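Local coordinates for protein glycerol dehydrogenase (Bacillus coagulans, PDB 6CSJ) that probably oxidises glycerol and related polyols as an iron-containing-type alcohol dehydrogenase, here a double mutant that has acquired D-lactate dehydrogenase activity, at residues C68-I73 with S128-E133; G104-I109 with E139-P144. The protein carries 2 engineered substitutions. All coordinates share one frame; numbering follows the deposited sequence.

Contact 1. Residues C68-I73 with S128-E133; sequences CSKPEI and SVIYKE
Cys68 and Tyr131 are tied by the single backbone hydrogen bond of this contact. Tyr131 N donates to Cys68 O over 2.8 Å. The same carbonyl oxygen gathers two weaker neighbours: the CA-H of Ile130, with CA 3.5 Å from Cys68 O, and the edge of the Tyr131 ring, in whose plane it lies. A second CA-H contact runs the other way, and the two backbones approach closely here, with Ser69 CA 3.2 Å from Tyr131 O.

Apolar contacts centre on Ile130. Its chi1 (-49°) sets CG1 anti to the carbonyl carbon, beside the backbone N, and the bend at chi2 (-65°) takes CD1 to Ile73 CD1 at 3.5 Å and Cys68 SG at 3.8 Å, while the other branch, CG2, rests 4.0 Å from Lys70 CG. A beta-branched residue suits this strand position because its two arms serve different partners. An alanine here would probably leave Ile73 CD1 and Cys68 SG facing a gap and deprive the aliphatic part of Lys70 of its apolar neighbour. Beyond that aliphatic part, Lys70 NZ reaches Tyr106 and Glu139.

At the exposed outer end a carboxylate lies against a proline ring. The extended Glu133 chain crosses the Pro71 ring obliquely, OE2 lying 3.6 Å from Pro71 CG. Proline fits the first turn of a helix, where its missing N-H costs no helical bond. At the position before the helix, Ser69 OG accepts a weak bond from Glu72 N at 3.3 Å. This is a serine N-cap: it opens helix 70-82, which starts against the end of strand 127-131 in a beta hairpin, inside the part of the chain that matches the iron-containing alcohol dehydrogenase family.

Contact 2. Residues G104-I109 with E139-P144; sequences GYYNNI and EYLMLP
Tyr105 meets three residues of 139-144; its CB bond points toward them, and CG stands anti to the backbone N (chi1 171°). Pro144 crosses the ring at about a right angle: Pro144 CD lies 3.5 Å from Tyr105 CD1, and Pro144 CG is 3.6 Å from Tyr105 CE1, so two proline methylenes touch the CD1–CE1 bond of the ring. Leu143 approaches nearer the root of the side chain, its CD2 methyl 3.8 Å from Tyr105 CB. Farther out, Leu141 CD1 comes within 4.3 Å of Tyr105 CE2, a looser touch.

The tyrosines belong to the last turn of helix 94-106, and the chain then leaves it through a Schellman motif, with Asn108 at positive phi and Ile109 N bonded to Gly104 O at 2.9 Å. Glycine suits position 104, since a CB there would run into Ile109 O. Leu141 lies in strand 137-142, the outgoing arm of a beta hairpin with strand 127-131, and Leu143 and Pro144 lie just past its end.

Tyr106 and Leu141 meet tip to tip, Tyr106 OH lying 3.7 Å from Leu141 CD2. Leucine offers only methyls to this hydroxyl, whose polar partner is Lys70; tyrosine suits the place because its ring carbons can pack on aliphatic groups while the hydroxyl keeps that partner. The Tyr106 ring is also backed within its own segment, for Tyr105 CD2 stands 4.0 Å above its plane over the centre.

Contacts 1 and 2 have centres 12 Å apart, on the same side of the chain's centre, and their segments alternate along the sequence: 68-73, 104-109, 128-133, 139-144. The first two belong to helices 70-82 and 94-106, the last two to strands 127-131 and 137-142, neighbours in the two-stranded antiparallel sheet. Ile130 N to Glu139 O, 2.9 Å, probably joins those strands by a hydrogen bond. The helices meet where Ile73 packs on Tyr106, and Lys70 NZ probably bonds Tyr106 OH at 2.7 Å while pairing with Glu139. The hairpin is thus fastened to the start of one helix and the end of the other, both helices of the part of the chain that also supplies the strands of the parallel sheet.

Contact 1. Residues C68-I73 with S128-E133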
ATOM      1  N   CYS A  68     -10.615 -10.045  -6.532  1.00 24.58           N
ATOM      2  CA  CYS A  68     -11.529  -8.936  -6.282  1.00 25.26           C
ATOM      3  C   CYS A  68     -12.149  -8.565  -7.617  1.00 26.09           C
ATOM      4  O   CYS A  68     -11.651  -7.686  -8.329  1.00 30.36           O
ATOM      5  CB  CYS A  68     -10.812  -7.734  -5.664  1.00 26.14           C
ATOM      6  SG  CYS A  68     -11.897  -6.332  -5.292  1.00 29.67           S
ATOM      7  N   SER A  69     -13.233  -9.265  -7.950  1.00 29.83           N
ATOM      8  CA  SER A  69     -13.988  -9.044  -9.180  1.00 27.92           C
ATOM      9  C   SER A  69     -15.425  -8.682  -8.855  1.00 24.18           C
ATOM     10  O   SER A  69     -15.875  -8.885  -7.729  1.00 20.87           O
ATOM     11  CB  SER A  69     -13.943 -10.305 -10.041  1.00 25.80           C
ATOM     12  OG  SER A  69     -14.642 -11.358  -9.399  1.00 26.11           O
ATOM     13  N   LYS A  70     -16.141  -8.152  -9.846  1.00 30.12           N
ATOM     14  CA  LYS A  70     -17.559  -7.804  -9.677  1.00 37.49           C
ATOM     15  C   LYS A  70     -18.463  -9.017  -9.377  1.00 36.70           C
ATOM     16  O   LYS A  70     -19.327  -8.924  -8.501  1.00 39.32           O
ATOM     17  CB  LYS A  70     -18.086  -7.025 -10.888  1.00 36.51           C
ATOM     18  CG  LYS A  70     -17.450  -5.653 -11.059  1.00 45.37           C
ATOM     19  CD  LYS A  70     -18.018  -4.659 -10.059  1.00 51.57           C
ATOM     20  CE  LYS A  70     -17.446  -3.282 -10.315  1.00 60.94           C
ATOM     21  NZ  LYS A  70     -18.341  -2.157  -9.922  1.00 54.28           N
ATOM     22  N   PRO A  71     -18.267 -10.153 -10.092  1.00 30.46           N
ATOM     23  CA  PRO A  71     -19.039 -11.362  -9.743  1.00 33.17           C
ATOM     24  C   PRO A  71     -18.822 -11.850  -8.312  1.00 31.10           C
ATOM     25  O   PRO A  71     -19.792 -12.156  -7.609  1.00 33.89           O
ATOM     26  CB  PRO A  71     -18.539 -12.401 -10.755  1.00 34.16           C
ATOM     27  CG  PRO A  71     -18.122 -11.582 -11.932  1.00 31.86           C
ATOM     28  CD  PRO A  71     -17.531 -10.333 -11.357  1.00 27.86           C
ATOM     29  N   GLU A  72     -17.562 -11.907  -7.887  1.00 31.29           N
ATOM     30  CA  GLU A  72     -17.224 -12.328  -6.522  1.00 30.03           C
ATOM     31  C   GLU A  72     -17.742 -11.318  -5.478  1.00 29.32           C
ATOM     32  O   GLU A  72     -18.225 -11.725  -4.424  1.00 32.74           O
ATOM     33  CB  GLU A  72     -15.717 -12.586  -6.402  1.00 36.15           C
ATOM     34  CG  GLU A  72     -15.216 -13.066  -5.036  1.00 42.52           C
ATOM     35  CD  GLU A  72     -15.701 -14.452  -4.610  1.00 40.17           C
ATOM     36  OE1 GLU A  72     -16.394 -15.138  -5.377  1.00 39.66           O
ATOM     37  OE2 GLU A  72     -15.371 -14.869  -3.477  1.00 34.85           O
ATOM     38  N   ILE A  73     -17.681 -10.022  -5.776  1.00 26.60           N
ATOM     39  CA  ILE A  73     -18.268  -9.000  -4.896  1.00 28.96           C
ATOM     40  C   ILE A  73     -19.789  -9.151  -4.782  1.00 29.02           C
ATOM     41  O   ILE A  73     -20.338  -9.057  -3.679  1.00 29.66           O
ATOM     42  CB  ILE A  73     -17.896  -7.559  -5.347  1.00 32.18           C
ATOM     43  CG1 ILE A  73     -16.401  -7.301  -5.124  1.00 31.81           C
ATOM     44  CG2 ILE A  73     -18.711  -6.492  -4.596  1.00 28.57           C
ATOM     45  CD1 ILE A  73     -15.832  -6.173  -5.969  1.00 35.32           C
ATOM     46  N   SER A 128     -10.994   0.481  -3.869  1.00 21.67           N
ATOM     47  CA  SER A 128     -10.925  -0.940  -4.202  1.00 26.31           C
ATOM     48  C   SER A 128     -10.449  -1.078  -5.640  1.00 24.62           C
ATOM     49  O   SER A 128     -11.014  -0.459  -6.536  1.00 22.95           O
ATOM     50  CB  SER A 128     -12.294  -1.610  -4.041  1.00 27.84           C
ATOM     51  OG  SER A 128     -12.793  -1.451  -2.732  1.00 29.60           O
ATOM     52  N   VAL A 129      -9.413  -1.875  -5.857  1.00 24.83           N
ATOM     53  CA  VAL A 129      -8.939  -2.141  -7.209  1.00 25.70           C
ATOM     54  C   VAL A 129      -9.686  -3.381  -7.677  1.00 26.93           C
ATOM     55  O   VAL A 129      -9.544  -4.449  -7.084  1.00 35.95           O
ATOM     56  CB  VAL A 129      -7.407  -2.348  -7.263  1.00 25.62           C
ATOM     57  CG1 VAL A 129      -6.947  -2.520  -8.704  1.00 26.48           C
ATOM     58  CG2 VAL A 129      -6.679  -1.173  -6.614  1.00 22.74           C
ATOM     59  N   ILE A 130     -10.502  -3.217  -8.719  1.00 28.47           N
ATOM     60  CA  ILE A 130     -11.348  -4.283  -9.255  1.00 31.05           C
ATOM     61  C   ILE A 130     -10.699  -4.899 -10.488  1.00 30.79           C
ATOM     62  O   ILE A 130     -10.199  -4.184 -11.353  1.00 28.74           O
ATOM     63  CB  ILE A 130     -12.748  -3.748  -9.648  1.00 32.86           C
ATOM     64  CG1 ILE A 130     -13.389  -2.908  -8.517  1.00 34.02           C
ATOM     65  CG2 ILE A 130     -13.650  -4.890 -10.127  1.00 32.03           C
ATOM     66  CD1 ILE A 130     -13.707  -3.675  -7.253  1.00 30.44           C
ATOM     67  N   TYR A 131     -10.716  -6.229 -10.552  1.00 31.14           N
ATOM     68  CA  TYR A 131     -10.171  -6.995 -11.674  1.00 33.02           C
ATOM     69  C   TYR A 131     -11.278  -7.794 -12.344  1.00 38.09           C
ATOM     70  O   TYR A 131     -12.297  -8.093 -11.729  1.00 38.15           O
ATOM     71  CB  TYR A 131      -9.089  -7.955 -11.172  1.00 29.58           C
ATOM     72  CG  TYR A 131      -7.915  -7.250 -10.540  1.00 29.56           C
ATOM     73  CD1 TYR A 131      -7.979  -6.792  -9.217  1.00 30.44           C
ATOM     74  CD2 TYR A 131      -6.748  -7.011 -11.263  1.00 29.49           C
ATOM     75  CE1 TYR A 131      -6.914  -6.126  -8.641  1.00 29.90           C
ATOM     76  CE2 TYR A 131      -5.674  -6.342 -10.690  1.00 26.59           C
ATOM     77  CZ  TYR A 131      -5.765  -5.906  -9.390  1.00 28.18           C
ATOM     78  OH  TYR A 131      -4.705  -5.255  -8.835  1.00 31.96           O
ATOM     79  N   LYS A 132     -11.081  -8.134 -13.611  1.00 42.05           N
ATOM     80  CA  LYS A 132     -11.897  -9.153 -14.279  1.00 40.25           C
ATOM     81  C   LYS A 132     -11.583 -10.508 -13.645  1.00 40.64           C
ATOM     82  O   LYS A 132     -10.543 -10.671 -13.003  1.00 49.99           O
ATOM     83  CB  LYS A 132     -11.589  -9.204 -15.774  1.00 42.89           C
ATOM     84  CG  LYS A 132     -11.992  -7.980 -16.574  1.00 49.27           C
ATOM     85  CD  LYS A 132     -11.642  -8.138 -18.051  1.00 57.92           C
ATOM     86  CE  LYS A 132     -12.658  -7.445 -18.997  1.00 72.57           C
ATOM     87  NZ  LYS A 132     -12.943  -5.996 -18.735  1.00 80.48           N
ATOM     88  N   GLU A 133     -12.456 -11.485 -13.862  1.00 40.26           N
ATOM     89  CA  GLU A 133     -12.278 -12.829 -13.287  1.00 39.59           C
ATOM     90  C   GLU A 133     -11.000 -13.518 -13.768  1.00 40.16           C
ATOM     91  O   GLU A 133     -10.441 -14.332 -13.040  1.00 43.58           O
ATOM     92  CB  GLU A 133     -13.484 -13.724 -13.581  1.00 39.60           C
ATOM     93  CG  GLU A 133     -14.790 -13.227 -12.985  1.00 45.30           C
ATOM     94  CD  GLU A 133     -15.979 -14.067 -13.395  1.00 46.83           C
ATOM     95  OE1 GLU A 133     -16.389 -13.989 -14.574  1.00 54.66           O
ATOM     96  OE2 GLU A 133     -16.519 -14.785 -12.527  1.00 49.63           O
TER

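Contact 2. Residues G104-I109 with E139-P144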
ATOM      1  N   GLY A 104     -18.898  -3.639   1.760  1.00 19.21           N
ATOM      2  CA  GLY A 104     -19.429  -2.669   2.717  1.00 18.69           C
ATOM      3  C   GLY A 104     -20.079  -1.485   2.043  1.00 20.08           C
ATOM      4  O   GLY A 104     -21.098  -0.977   2.515  1.00 23.57           O
ATOM      5  N   TYR A 105     -19.481  -1.049   0.938  1.00 24.69           N
ATOM      6  CA  TYR A 105     -20.030   0.033   0.111  1.00 27.52           C
ATOM      7  C   TYR A 105     -21.384  -0.347  -0.509  1.00 24.84           C
ATOM      8  O   TYR A 105     -22.372   0.370  -0.319  1.00 20.89           O
ATOM      9  CB  TYR A 105     -19.020   0.429  -0.980  1.00 31.12           C
ATOM     10  CG  TYR A 105     -19.564   1.390  -2.011  1.00 29.86           C
ATOM     11  CD1 TYR A 105     -20.105   2.625  -1.623  1.00 31.35           C
ATOM     12  CD2 TYR A 105     -19.526   1.079  -3.368  1.00 31.53           C
ATOM     13  CE1 TYR A 105     -20.621   3.502  -2.562  1.00 32.16           C
ATOM     14  CE2 TYR A 105     -20.045   1.948  -4.315  1.00 32.95           C
ATOM     15  CZ  TYR A 105     -20.594   3.153  -3.909  1.00 35.46           C
ATOM     16  OH  TYR A 105     -21.103   4.021  -4.841  1.00 42.58           O
ATOM     17  N   TYR A 106     -21.423  -1.472  -1.218  1.00 23.75           N
ATOM     18  CA  TYR A 106     -22.665  -1.929  -1.884  1.00 29.44           C
ATOM     19  C   TYR A 106     -23.811  -2.265  -0.904  1.00 28.19           C
ATOM     20  O   TYR A 106     -24.937  -1.829  -1.126  1.00 29.39           O
ATOM     21  CB  TYR A 106     -22.393  -3.102  -2.860  1.00 28.16           C
ATOM     22  CG  TYR A 106     -21.587  -2.696  -4.093  1.00 27.56           C
ATOM     23  CD1 TYR A 106     -22.072  -1.749  -4.996  1.00 31.97           C
ATOM     24  CD2 TYR A 106     -20.340  -3.259  -4.355  1.00 28.27           C
ATOM     25  CE1 TYR A 106     -21.333  -1.370  -6.116  1.00 29.17           C
ATOM     26  CE2 TYR A 106     -19.591  -2.887  -5.473  1.00 27.63           C
ATOM     27  CZ  TYR A 106     -20.095  -1.936  -6.344  1.00 25.88           C
ATOM     28  OH  TYR A 106     -19.365  -1.569  -7.447  1.00 20.87           O
ATOM     29  N   ASN A 107     -23.520  -2.985   0.183  1.00 27.83           N
ATOM     30  CA  ASN A 107     -24.531  -3.294   1.217  1.00 25.15           C
ATOM     31  C   ASN A 107     -24.729  -2.160   2.235  1.00 28.18           C
ATOM     32  O   ASN A 107     -25.575  -2.290   3.118  1.00 29.92           O
ATOM     33  CB  ASN A 107     -24.188  -4.595   1.971  1.00 26.86           C
ATOM     34  CG  ASN A 107     -24.327  -5.838   1.117  1.00 24.86           C
ATOM     35  OD1 ASN A 107     -24.460  -5.763  -0.101  1.00 30.83           O
ATOM     36  ND2 ASN A 107     -24.275  -7.005   1.762  1.00 25.65           N
ATOM     37  N   ASN A 108     -23.967  -1.070   2.128  1.00 25.54           N
ATOM     38  CA  ASN A 108     -24.067   0.073   3.050  1.00 24.64           C
ATOM     39  C   ASN A 108     -23.893  -0.320   4.525  1.00 23.33           C
ATOM     40  O   ASN A 108     -24.682   0.062   5.389  1.00 22.88           O
ATOM     41  CB  ASN A 108     -25.376   0.837   2.826  1.00 25.21           C
ATOM     42  CG  ASN A 108     -25.391   2.182   3.529  1.00 34.12           C
ATOM     43  OD1 ASN A 108     -24.441   2.967   3.423  1.00 34.77           O
ATOM     44  ND2 ASN A 108     -26.463   2.442   4.274  1.00 35.03           N
ATOM     45  N   ILE A 109     -22.844  -1.091   4.798  1.00 23.21           N
ATOM     46  CA  ILE A 109     -22.493  -1.491   6.170  1.00 22.50           C
ATOM     47  C   ILE A 109     -21.026  -1.126   6.465  1.00 22.82           C
ATOM     48  O   ILE A 109     -20.202  -1.074   5.532  1.00 20.79           O
ATOM     49  CB  ILE A 109     -22.744  -3.001   6.414  1.00 20.89           C
ATOM     50  CG1 ILE A 109     -22.005  -3.879   5.392  1.00 17.20           C
ATOM     51  CG2 ILE A 109     -24.254  -3.289   6.391  1.00 19.97           C
ATOM     52  CD1 ILE A 109     -22.121  -5.362   5.657  1.00 16.98           C
ATOM     53  N   GLU A 139     -11.171  -1.791 -13.108  1.00 39.16           N
ATOM     54  CA  GLU A 139     -11.360  -0.387 -12.715  1.00 36.30           C
ATOM     55  C   GLU A 139     -10.925  -0.033 -11.290  1.00 37.60           C
ATOM     56  O   GLU A 139     -10.774  -0.912 -10.436  1.00 41.57           O
ATOM     57  CB  GLU A 139     -12.814   0.031 -12.911  1.00 36.81           C
ATOM     58  CG  GLU A 139     -13.837  -0.801 -12.130  1.00 32.53           C
ATOM     59  CD  GLU A 139     -15.162  -0.137 -11.927  1.00 33.31           C
ATOM     60  OE1 GLU A 139     -15.173   1.076 -11.761  1.00 44.93           O
ATOM     61  OE2 GLU A 139     -16.230  -0.797 -11.902  1.00 36.36           O
ATOM     62  N   TYR A 140     -10.734   1.264 -11.062  1.00 31.62           N
ATOM     63  CA  TYR A 140     -10.552   1.825  -9.726  1.00 31.49           C
ATOM     64  C   TYR A 140     -11.913   2.227  -9.174  1.00 29.25           C
ATOM     65  O   TYR A 140     -12.532   3.142  -9.681  1.00 32.05           O
ATOM     66  CB  TYR A 140      -9.619   3.053  -9.761  1.00 34.60           C
ATOM     67  CG  TYR A 140      -8.188   2.719 -10.121  1.00 35.61           C
ATOM     68  CD1 TYR A 140      -7.445   1.846  -9.329  1.00 35.49           C
ATOM     69  CD2 TYR A 140      -7.567   3.275 -11.251  1.00 35.18           C
ATOM     70  CE1 TYR A 140      -6.131   1.522  -9.647  1.00 31.37           C
ATOM     71  CE2 TYR A 140      -6.252   2.953 -11.578  1.00 34.34           C
ATOM     72  CZ  TYR A 140      -5.546   2.073 -10.767  1.00 35.88           C
ATOM     73  OH  TYR A 140      -4.254   1.727 -11.056  1.00 39.90           O
ATOM     74  N   LEU A 141     -12.367   1.544  -8.129  1.00 31.73           N
ATOM     75  CA  LEU A 141     -13.612   1.894  -7.443  1.00 28.25           C
ATOM     76  C   LEU A 141     -13.286   2.830  -6.265  1.00 25.18           C
ATOM     77  O   LEU A 141     -12.737   2.394  -5.261  1.00 25.86           O
ATOM     78  CB  LEU A 141     -14.331   0.632  -6.975  1.00 26.45           C
ATOM     79  CG  LEU A 141     -15.649   0.786  -6.199  1.00 31.63           C
ATOM     80  CD1 LEU A 141     -16.688   1.570  -6.985  1.00 33.20           C
ATOM     81  CD2 LEU A 141     -16.198  -0.569  -5.748  1.00 31.17           C
ATOM     82  N   MET A 142     -13.637   4.109  -6.418  1.00 28.05           N
ATOM     83  CA  MET A 142     -13.439   5.144  -5.406  1.00 28.63           C
ATOM     84  C   MET A 142     -14.573   5.018  -4.412  1.00 26.96           C
ATOM     85  O   MET A 142     -15.728   5.050  -4.804  1.00 24.84           O
ATOM     86  CB  MET A 142     -13.478   6.566  -6.001  1.00 33.32           C
ATOM     87  CG  MET A 142     -12.684   6.788  -7.275  1.00 46.49           C
ATOM     88  SD  MET A 142     -10.900   6.635  -7.087  1.00 73.44           S
ATOM     89  CE  MET A 142     -10.370   7.033  -8.744  1.00 64.47           C
ATOM     90  N   LEU A 143     -14.249   4.887  -3.128  1.00 24.77           N
ATOM     91  CA  LEU A 143     -15.263   4.714  -2.102  1.00 23.16           C
ATOM     92  C   LEU A 143     -15.565   6.049  -1.452  1.00 20.68           C
ATOM     93  O   LEU A 143     -14.686   6.897  -1.396  1.00 22.22           O
ATOM     94  CB  LEU A 143     -14.791   3.697  -1.071  1.00 23.00           C
ATOM     95  CG  LEU A 143     -14.429   2.353  -1.688  1.00 23.98           C
ATOM     96  CD1 LEU A 143     -13.781   1.471  -0.645  1.00 30.66           C
ATOM     97  CD2 LEU A 143     -15.670   1.682  -2.278  1.00 27.22           C
ATOM     98  N   PRO A 144     -16.808   6.251  -0.978  1.00 19.62           N
ATOM     99  CA  PRO A 144     -17.136   7.501  -0.271  1.00 19.23           C
ATOM    100  C   PRO A 144     -16.395   7.683   1.054  1.00 20.36           C
ATOM    101  O   PRO A 144     -16.163   8.819   1.477  1.00 22.53           O
ATOM    102  CB  PRO A 144     -18.646   7.370   0.009  1.00 18.89           C
ATOM    103  CG  PRO A 144     -19.129   6.293  -0.876  1.00 19.38           C
ATOM    104  CD  PRO A 144     -17.983   5.368  -1.124  1.00 19.00           C
TER